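Long-range contact in digeranylgeranylglycerophospholipid reductase (Sulfolobus acidocaldarius, PDB 4OPC), which reduces the double bonds of geranylgeranyl chains with its FAD cofactor, turning unsaturated archaeols into saturated membrane lipids: residues I43-F57 with E93-L107. Residues are numbered along the deposited sequence; the frame is centred on the assembly and turned at random.
Sequences IGDKPCGDAVSKAHF and EGFELNAPLYNQRVL. With FDA (dihydroflavine-adenine dinucleotide), chain B.
F57, F95 and Y102 form an aromatic cluster on the V52 and F95 face of a two-stranded antiparallel pairing, strand 51-53 lying along strand 87-97 at the border of the mixed sheet beside the flavin. F95 turns its edge to the face of F57 in an offset edge-to-face pair, planes at 68°. F57 in turn presents an edge to the face of Y102, its CE2 3.4 Å from Y102 OH, a hydroxyl that also bonds the carbonyl of P63. L97 CD1 fills the corner between V52 CG2 and F57 CZ, placed there by a CG that stands anti to its own carbonyl carbon (chi1 -57°).

Along the strands themselves, V52 and F95 exchange two backbone hydrogen bonds, and L97 N and K54 N extend the pairing to D50 O and E93 O. At the far end of segment 43-57, G44 lies against helix 99-112, its CA 3.3 Å from N103 OD1, while N103 ND2 donates to the carbonyl of G14; the tight approach to N103 CB is consistent with glycine at this position. Q104 NE2 reaches I43 O in an almost straight bond of 2.9 Å, in the carbonyl plane on a lone pair.

Residues 46-51, loop running into the strand at A51, bind FAD. A51 clasps the isoalloxazine twice, its N donating to FDA O4 and its O accepting from FDA N3 at 2.8 Å. K46, its chain bent at chi3 and chi4, folds its amine back to P47 O and FDA O2'; an alanine here would probably leave that ribityl hydroxyl without its lysine donor and P47 O without its side-chain partner.

At the polar edge, D50 and E96 share K222 as a salt-bridge partner, which probably eases the closeness of their carboxylates, and E96 OE1 sits 2.6 Å from G49 O.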
loop_
_atom_site.group_PDB
_atom_site.type_symbol
_atom_site.label_atom_id
_atom_site.label_comp_id
_atom_site.label_asym_id
_atom_site.label_seq_id
_atom_site.Cartn_x
_atom_site.Cartn_y
_atom_site.Cartn_z
ATOM N N ILE A 43 -2.596 -18.477 0.304
ATOM C CA ILE A 43 -1.784 -17.380 -0.207
ATOM C C ILE A 43 -2.685 -16.279 -0.753
ATOM O O ILE A 43 -3.625 -16.541 -1.511
ATOM C CB ILE A 43 -0.762 -17.831 -1.269
ATOM C CG1 ILE A 43 0.240 -18.800 -0.641
ATOM C CG2 ILE A 43 -0.012 -16.616 -1.831
ATOM C CD1 ILE A 43 1.154 -19.500 -1.645
ATOM N N GLY A 44 -2.431 -15.059 -0.300
ATOM C CA GLY A 44 -3.208 -13.910 -0.721
ATOM C C GLY A 44 -4.332 -13.522 0.225
ATOM O O GLY A 44 -5.068 -12.574 -0.063
ATOM N N ASP A 45 -4.464 -14.215 1.354
ATOM C CA ASP A 45 -5.624 -14.014 2.236
ATOM C C ASP A 45 -5.428 -13.028 3.394
ATOM O O ASP A 45 -6.214 -13.022 4.339
ATOM C CB ASP A 45 -6.202 -15.355 2.734
ATOM C CG ASP A 45 -5.416 -15.965 3.899
ATOM O OD1 ASP A 45 -4.323 -15.479 4.250
ATOM O OD2 ASP A 45 -5.902 -16.981 4.458
ATOM N N LYS A 46 -4.383 -12.215 3.344
ATOM C CA LYS A 46 -4.259 -11.165 4.348
ATOM C C LYS A 46 -5.533 -10.309 4.337
ATOM O O LYS A 46 -6.056 -10.000 3.264
ATOM C CB LYS A 46 -3.054 -10.281 4.044
ATOM C CG LYS A 46 -2.886 -9.145 5.049
ATOM C CD LYS A 46 -1.808 -8.146 4.619
ATOM C CE LYS A 46 -2.227 -7.353 3.406
ATOM N NZ LYS A 46 -3.269 -6.318 3.749
ATOM N N PRO A 47 -6.044 -9.929 5.523
ATOM C CA PRO A 47 -7.184 -9.001 5.557
ATOM C C PRO A 47 -6.986 -7.789 4.638
ATOM O O PRO A 47 -5.910 -7.185 4.603
ATOM C CB PRO A 47 -7.211 -8.559 7.020
ATOM C CG PRO A 47 -6.746 -9.804 7.751
ATOM C CD PRO A 47 -5.638 -10.340 6.877
ATOM N N CYS A 48 -8.044 -7.445 3.905
ATOM C CA CYS A 48 -8.005 -6.359 2.939
ATOM C C CYS A 48 -9.446 -5.989 2.617
ATOM O O CYS A 48 -10.351 -6.813 2.777
ATOM C CB CYS A 48 -7.280 -6.811 1.658
ATOM S SG CYS A 48 -6.968 -5.477 0.470
ATOM N N GLY A 49 -9.653 -4.752 2.171
ATOM C CA GLY A 49 -10.934 -4.342 1.623
ATOM C C GLY A 49 -11.192 -4.907 0.235
ATOM O O GLY A 49 -12.337 -4.922 -0.219
ATOM N N ASP A 50 -10.122 -5.345 -0.432
ATOM C CA ASP A 50 -10.186 -6.057 -1.718
ATOM C C ASP A 50 -10.548 -5.182 -2.914
ATOM O O ASP A 50 -10.911 -5.695 -3.979
ATOM C CB ASP A 50 -11.139 -7.262 -1.668
ATOM C CG ASP A 50 -10.712 -8.329 -0.674
ATOM O OD1 ASP A 50 -9.518 -8.458 -0.347
ATOM O OD2 ASP A 50 -11.613 -9.069 -0.223
ATOM N N ALA A 51 -10.440 -3.867 -2.755
ATOM C CA ALA A 51 -10.801 -2.935 -3.826
ATOM C C ALA A 51 -9.567 -2.446 -4.575
ATOM O O ALA A 51 -8.636 -1.925 -3.962
ATOM C CB ALA A 51 -11.551 -1.758 -3.246
ATOM N N VAL A 52 -9.552 -2.605 -5.895
ATOM C CA VAL A 52 -8.395 -2.196 -6.696
ATOM C C VAL A 52 -8.852 -1.529 -7.991
ATOM O O VAL A 52 -9.771 -2.012 -8.650
ATOM C CB VAL A 52 -7.473 -3.396 -7.056
ATOM C CG1 VAL A 52 -6.171 -2.899 -7.691
ATOM C CG2 VAL A 52 -7.169 -4.261 -5.839
ATOM N N SER A 53 -8.196 -0.438 -8.365
ATOM C CA SER A 53 -8.515 0.284 -9.592
ATOM C C SER A 53 -8.210 -0.545 -10.842
ATOM O O SER A 53 -7.192 -1.227 -10.910
ATOM C CB SER A 53 -7.710 1.582 -9.635
ATOM O OG SER A 53 -7.799 2.219 -10.895
ATOM N N LYS A 54 -9.094 -0.464 -11.831
ATOM C CA LYS A 54 -8.894 -1.162 -13.092
ATOM C C LYS A 54 -7.645 -0.653 -13.807
ATOM O O LYS A 54 -6.955 -1.418 -14.482
ATOM C CB LYS A 54 -10.133 -0.991 -13.967
ATOM C CG LYS A 54 -10.031 -1.570 -15.366
ATOM C CD LYS A 54 -11.353 -1.347 -16.095
ATOM C CE LYS A 54 -11.242 -1.583 -17.593
ATOM N NZ LYS A 54 -10.346 -0.616 -18.279
ATOM N N ALA A 55 -7.361 0.637 -13.640
ATOM C CA ALA A 55 -6.236 1.281 -14.311
ATOM C C ALA A 55 -4.903 0.581 -14.049
ATOM O O ALA A 55 -4.049 0.547 -14.919
ATOM C CB ALA A 55 -6.151 2.755 -13.924
ATOM N N HIS A 56 -4.727 0.025 -12.855
ATOM C CA HIS A 56 -3.475 -0.659 -12.540
ATOM C C HIS A 56 -3.277 -1.886 -13.412
ATOM O O HIS A 56 -2.179 -2.143 -13.904
ATOM C CB HIS A 56 -3.415 -1.041 -11.062
ATOM C CG HIS A 56 -3.223 0.127 -10.152
ATOM N ND1 HIS A 56 -2.118 0.948 -10.225
ATOM C CD2 HIS A 56 -3.991 0.617 -9.151
ATOM C CE1 HIS A 56 -2.212 1.890 -9.305
ATOM N NE2 HIS A 56 -3.337 1.708 -8.637
ATOM N N PHE A 57 -4.344 -2.648 -13.616
ATOM C CA PHE A 57 -4.256 -3.816 -14.466
ATOM C C PHE A 57 -4.014 -3.368 -15.901
ATOM O O PHE A 57 -3.227 -3.978 -16.617
ATOM C CB PHE A 57 -5.522 -4.670 -14.352
ATOM C CG PHE A 57 -5.779 -5.166 -12.960
ATOM C CD1 PHE A 57 -6.493 -4.387 -12.060
ATOM C CD2 PHE A 57 -5.288 -6.388 -12.539
ATOM C CE1 PHE A 57 -6.724 -4.820 -10.778
ATOM C CE2 PHE A 57 -5.509 -6.825 -11.247
ATOM C CZ PHE A 57 -6.235 -6.042 -10.366
ATOM N N GLU A 93 -13.306 3.414 -12.423
ATOM C CA GLU A 93 -13.564 1.989 -12.575
ATOM C C GLU A 93 -12.595 1.123 -11.779
ATOM O O GLU A 93 -11.387 1.366 -11.758
ATOM C CB GLU A 93 -13.570 1.601 -14.057
ATOM C CG GLU A 93 -14.726 2.244 -14.820
ATOM C CD GLU A 93 -14.835 1.799 -16.268
ATOM O OE1 GLU A 93 -13.969 1.032 -16.739
ATOM O OE2 GLU A 93 -15.799 2.225 -16.937
ATOM N N GLY A 94 -13.138 0.119 -11.106
ATOM C CA GLY A 94 -12.312 -0.799 -10.347
ATOM C C GLY A 94 -13.000 -2.119 -10.078
ATOM O O GLY A 94 -14.096 -2.396 -10.582
ATOM N N PHE A 95 -12.345 -2.946 -9.280
ATOM C CA PHE A 95 -12.823 -4.289 -9.031
ATOM C C PHE A 95 -12.873 -4.539 -7.543
ATOM O O PHE A 95 -11.969 -4.127 -6.810
ATOM C CB PHE A 95 -11.871 -5.321 -9.638
ATOM C CG PHE A 95 -11.629 -5.153 -11.111
ATOM C CD1 PHE A 95 -12.674 -5.187 -12.007
ATOM C CD2 PHE A 95 -10.340 -4.999 -11.593
ATOM C CE1 PHE A 95 -12.443 -5.051 -13.365
ATOM C CE2 PHE A 95 -10.102 -4.861 -12.942
ATOM C CZ PHE A 95 -11.155 -4.887 -13.830
ATOM N N GLU A 96 -13.934 -5.198 -7.093
ATOM C CA GLU A 96 -13.932 -5.823 -5.783
ATOM C C GLU A 96 -13.580 -7.287 -6.024
ATOM O O GLU A 96 -14.364 -8.036 -6.622
ATOM C CB GLU A 96 -15.299 -5.678 -5.103
ATOM C CG GLU A 96 -15.297 -4.675 -3.965
ATOM C CD GLU A 96 -14.373 -5.079 -2.847
ATOM O OE1 GLU A 96 -13.819 -4.173 -2.198
ATOM O OE2 GLU A 96 -14.206 -6.292 -2.606
ATOM N N LEU A 97 -12.385 -7.672 -5.582
ATOM C CA LEU A 97 -11.814 -8.975 -5.923
ATOM C C LEU A 97 -11.998 -10.012 -4.839
ATOM O O LEU A 97 -12.121 -9.685 -3.659
ATOM C CB LEU A 97 -10.304 -8.827 -6.143
ATOM C CG LEU A 97 -9.841 -7.837 -7.201
ATOM C CD1 LEU A 97 -8.328 -7.729 -7.220
ATOM C CD2 LEU A 97 -10.347 -8.284 -8.543
ATOM N N ASN A 98 -11.991 -11.275 -5.253
ATOM C CA ASN A 98 -11.648 -12.369 -4.358
ATOM C C ASN A 98 -10.123 -12.433 -4.383
ATOM O O ASN A 98 -9.538 -13.005 -5.307
ATOM C CB ASN A 98 -12.267 -13.680 -4.852
ATOM C CG ASN A 98 -11.993 -14.854 -3.924
ATOM O OD1 ASN A 98 -10.995 -14.888 -3.206
ATOM N ND2 ASN A 98 -12.881 -15.843 -3.959
ATOM N N ALA A 99 -9.487 -11.811 -3.394
ATOM C CA ALA A 99 -8.043 -11.628 -3.413
ATOM C C ALA A 99 -7.239 -12.927 -3.431
ATOM O O ALA A 99 -6.359 -13.061 -4.276
ATOM C CB ALA A 99 -7.596 -10.707 -2.267
ATOM N N PRO A 100 -7.528 -13.876 -2.515
ATOM C CA PRO A 100 -6.784 -15.139 -2.590
ATOM C C PRO A 100 -6.957 -15.839 -3.940
ATOM O O PRO A 100 -5.979 -16.358 -4.479
ATOM C CB PRO A 100 -7.405 -15.989 -1.481
ATOM C CG PRO A 100 -8.057 -15.030 -0.547
ATOM C CD PRO A 100 -8.412 -13.810 -1.333
ATOM N N LEU A 101 -8.171 -15.863 -4.485
ATOM C CA LEU A 101 -8.389 -16.562 -5.751
ATOM C C LEU A 101 -7.598 -15.921 -6.890
ATOM O O LEU A 101 -6.944 -16.614 -7.669
ATOM C CB LEU A 101 -9.877 -16.609 -6.090
ATOM C CG LEU A 101 -10.313 -17.686 -7.073
ATOM C CD1 LEU A 101 -10.189 -19.055 -6.421
ATOM C CD2 LEU A 101 -11.732 -17.416 -7.505
ATOM N N TYR A 102 -7.646 -14.600 -6.993
ATOM C CA TYR A 102 -6.882 -13.920 -8.027
ATOM C C TYR A 102 -5.375 -14.080 -7.831
ATOM O O TYR A 102 -4.653 -14.420 -8.778
ATOM C CB TYR A 102 -7.236 -12.428 -8.077
ATOM C CG TYR A 102 -6.396 -11.697 -9.093
ATOM C CD1 TYR A 102 -6.671 -11.799 -10.451
ATOM C CD2 TYR A 102 -5.299 -10.937 -8.696
ATOM C CE1 TYR A 102 -5.884 -11.159 -11.388
ATOM C CE2 TYR A 102 -4.512 -10.288 -9.623
ATOM C CZ TYR A 102 -4.805 -10.397 -10.968
ATOM O OH TYR A 102 -4.010 -9.761 -11.900
ATOM N N ASN A 103 -4.909 -13.830 -6.611
ATOM C CA ASN A 103 -3.498 -13.954 -6.258
ATOM C C ASN A 103 -2.974 -15.357 -6.596
ATOM O O ASN A 103 -1.888 -15.502 -7.178
ATOM C CB ASN A 103 -3.371 -13.655 -4.755
ATOM C CG ASN A 103 -1.972 -13.276 -4.312
ATOM O OD1 ASN A 103 -1.828 -12.521 -3.350
ATOM N ND2 ASN A 103 -0.943 -13.810 -4.962
ATOM N N GLN A 104 -3.742 -16.383 -6.247
ATOM C CA GLN A 104 -3.322 -17.751 -6.531
ATOM C C GLN A 104 -3.277 -18.030 -8.025
ATOM O O GLN A 104 -2.413 -18.783 -8.496
ATOM C CB GLN A 104 -4.207 -18.756 -5.788
ATOM C CG GLN A 104 -3.931 -18.756 -4.275
ATOM C CD GLN A 104 -5.042 -19.368 -3.452
ATOM O OE1 GLN A 104 -5.680 -20.343 -3.861
ATOM N NE2 GLN A 104 -5.282 -18.798 -2.274
ATOM N N ARG A 105 -4.197 -17.442 -8.783
ATOM C CA ARG A 105 -4.189 -17.642 -10.230
ATOM C C ARG A 105 -2.959 -16.994 -10.864
ATOM O O ARG A 105 -2.329 -17.584 -11.745
ATOM C CB ARG A 105 -5.474 -17.114 -10.877
ATOM C CG ARG A 105 -5.484 -17.193 -12.408
ATOM C CD ARG A 105 -6.348 -16.055 -12.953
ATOM N NE ARG A 105 -5.981 -15.655 -14.300
ATOM C CZ ARG A 105 -6.447 -14.565 -14.892
ATOM N NH1 ARG A 105 -7.295 -13.769 -14.243
ATOM N NH2 ARG A 105 -6.065 -14.265 -16.126
ATOM N N VAL A 106 -2.614 -15.791 -10.422
ATOM C CA VAL A 106 -1.390 -15.139 -10.881
ATOM C C VAL A 106 -0.187 -16.034 -10.611
ATOM O O VAL A 106 0.635 -16.257 -11.492
ATOM C CB VAL A 106 -1.193 -13.762 -10.222
ATOM C CG1 VAL A 106 0.162 -13.170 -10.581
ATOM C CG2 VAL A 106 -2.316 -12.817 -10.642
ATOM N N LEU A 107 -0.113 -16.587 -9.404
ATOM C CA LEU A 107 0.996 -17.474 -9.057
ATOM C C LEU A 107 1.009 -18.744 -9.895
ATOM O O LEU A 107 2.068 -19.165 -10.352
ATOM C CB LEU A 107 0.952 -17.828 -7.578
ATOM C CG LEU A 107 1.317 -16.688 -6.639
ATOM C CD1 LEU A 107 0.978 -17.106 -5.219
ATOM C CD2 LEU A 107 2.787 -16.363 -6.773
HETATM P PA FDA B . 1.118 -9.301 1.802
HETATM O O1A FDA B . 1.137 -9.126 3.270
HETATM O O2A FDA B . -0.241 -9.436 1.126
HETATM O O5B FDA B . 1.966 -10.584 1.425
HETATM C C5B FDA B . 3.204 -10.871 2.106
HETATM C C4B FDA B . 3.451 -12.351 1.981
HETATM O O4B FDA B . 4.770 -12.660 2.475
HETATM C C3B FDA B . 2.473 -13.240 2.757
HETATM O O3B FDA B . 1.785 -14.131 1.882
HETATM C C2B FDA B . 3.360 -13.933 3.810
HETATM O O2B FDA B . 2.938 -15.257 4.095
HETATM C C1B FDA B . 4.721 -13.911 3.132
HETATM N N9A FDA B . 5.894 -13.957 3.997
HETATM C C8A FDA B . 6.236 -13.062 4.981
HETATM N N7A FDA B . 7.397 -13.308 5.545
HETATM C C5A FDA B . 7.854 -14.435 4.876
HETATM C C6A FDA B . 9.053 -15.167 4.967
HETATM N N6A FDA B . 10.069 -14.833 5.764
HETATM N N1A FDA B . 9.215 -16.203 4.121
HETATM C C2A FDA B . 8.217 -16.519 3.289
HETATM N N3A FDA B . 7.063 -15.881 3.086
HETATM C C4A FDA B . 6.955 -14.823 3.898
HETATM N N1 FDA B . -5.261 -2.162 -0.461
HETATM C C2 FDA B . -6.014 -1.988 -1.594
HETATM O O2 FDA B . -5.490 -1.817 -2.691
HETATM N N3 FDA B . -7.376 -2.049 -1.454
HETATM C C4 FDA B . -8.090 -2.154 -0.278
HETATM O O4 FDA B . -9.305 -2.332 -0.317
HETATM C C4X FDA B . -7.268 -2.264 0.864
HETATM N N5 FDA B . -7.856 -2.410 2.086
HETATM C C5X FDA B . -7.116 -2.851 3.164
HETATM C C6 FDA B . -7.746 -3.267 4.329
HETATM C C7 FDA B . -7.032 -3.799 5.392
HETATM C C7M FDA B . -7.777 -4.355 6.577
HETATM C C8 FDA B . -5.634 -3.877 5.312
HETATM C C8M FDA B . -4.835 -4.516 6.424
HETATM C C9 FDA B . -4.992 -3.441 4.150
HETATM C C9A FDA B . -5.717 -2.951 3.070
HETATM N N10 FDA B . -5.105 -2.540 1.864
HETATM C C10 FDA B . -5.885 -2.320 0.749
HETATM C "C1'" FDA B . -3.638 -2.650 1.664
HETATM C "C2'" FDA B . -3.288 -3.941 0.902
HETATM O "O2'" FDA B . -4.005 -5.055 1.441
HETATM C "C3'" FDA B . -1.789 -4.232 1.006
HETATM O "O3'" FDA B . -1.082 -3.035 0.709
HETATM C "C4'" FDA B . -1.260 -5.303 0.041
HETATM O "O4'" FDA B . -2.069 -6.478 0.066
HETATM C "C5'" FDA B . 0.177 -5.655 0.347
HETATM O "O5'" FDA B . 0.611 -6.735 -0.504
HETATM P P FDA B . 2.033 -7.405 -0.262
HETATM O O1P FDA B . 2.185 -8.446 -1.293
HETATM O O2P FDA B . 3.130 -6.358 -0.136
HETATM O O3P FDA B . 1.938 -8.053 1.198
HETATM O O HOH W 1 -3.498 -10.891 -1.828
HETATM O O HOH W 2 -10.979 -11.618 -0.884
HETATM O O HOH W 3 -9.440 2.669 -13.228
#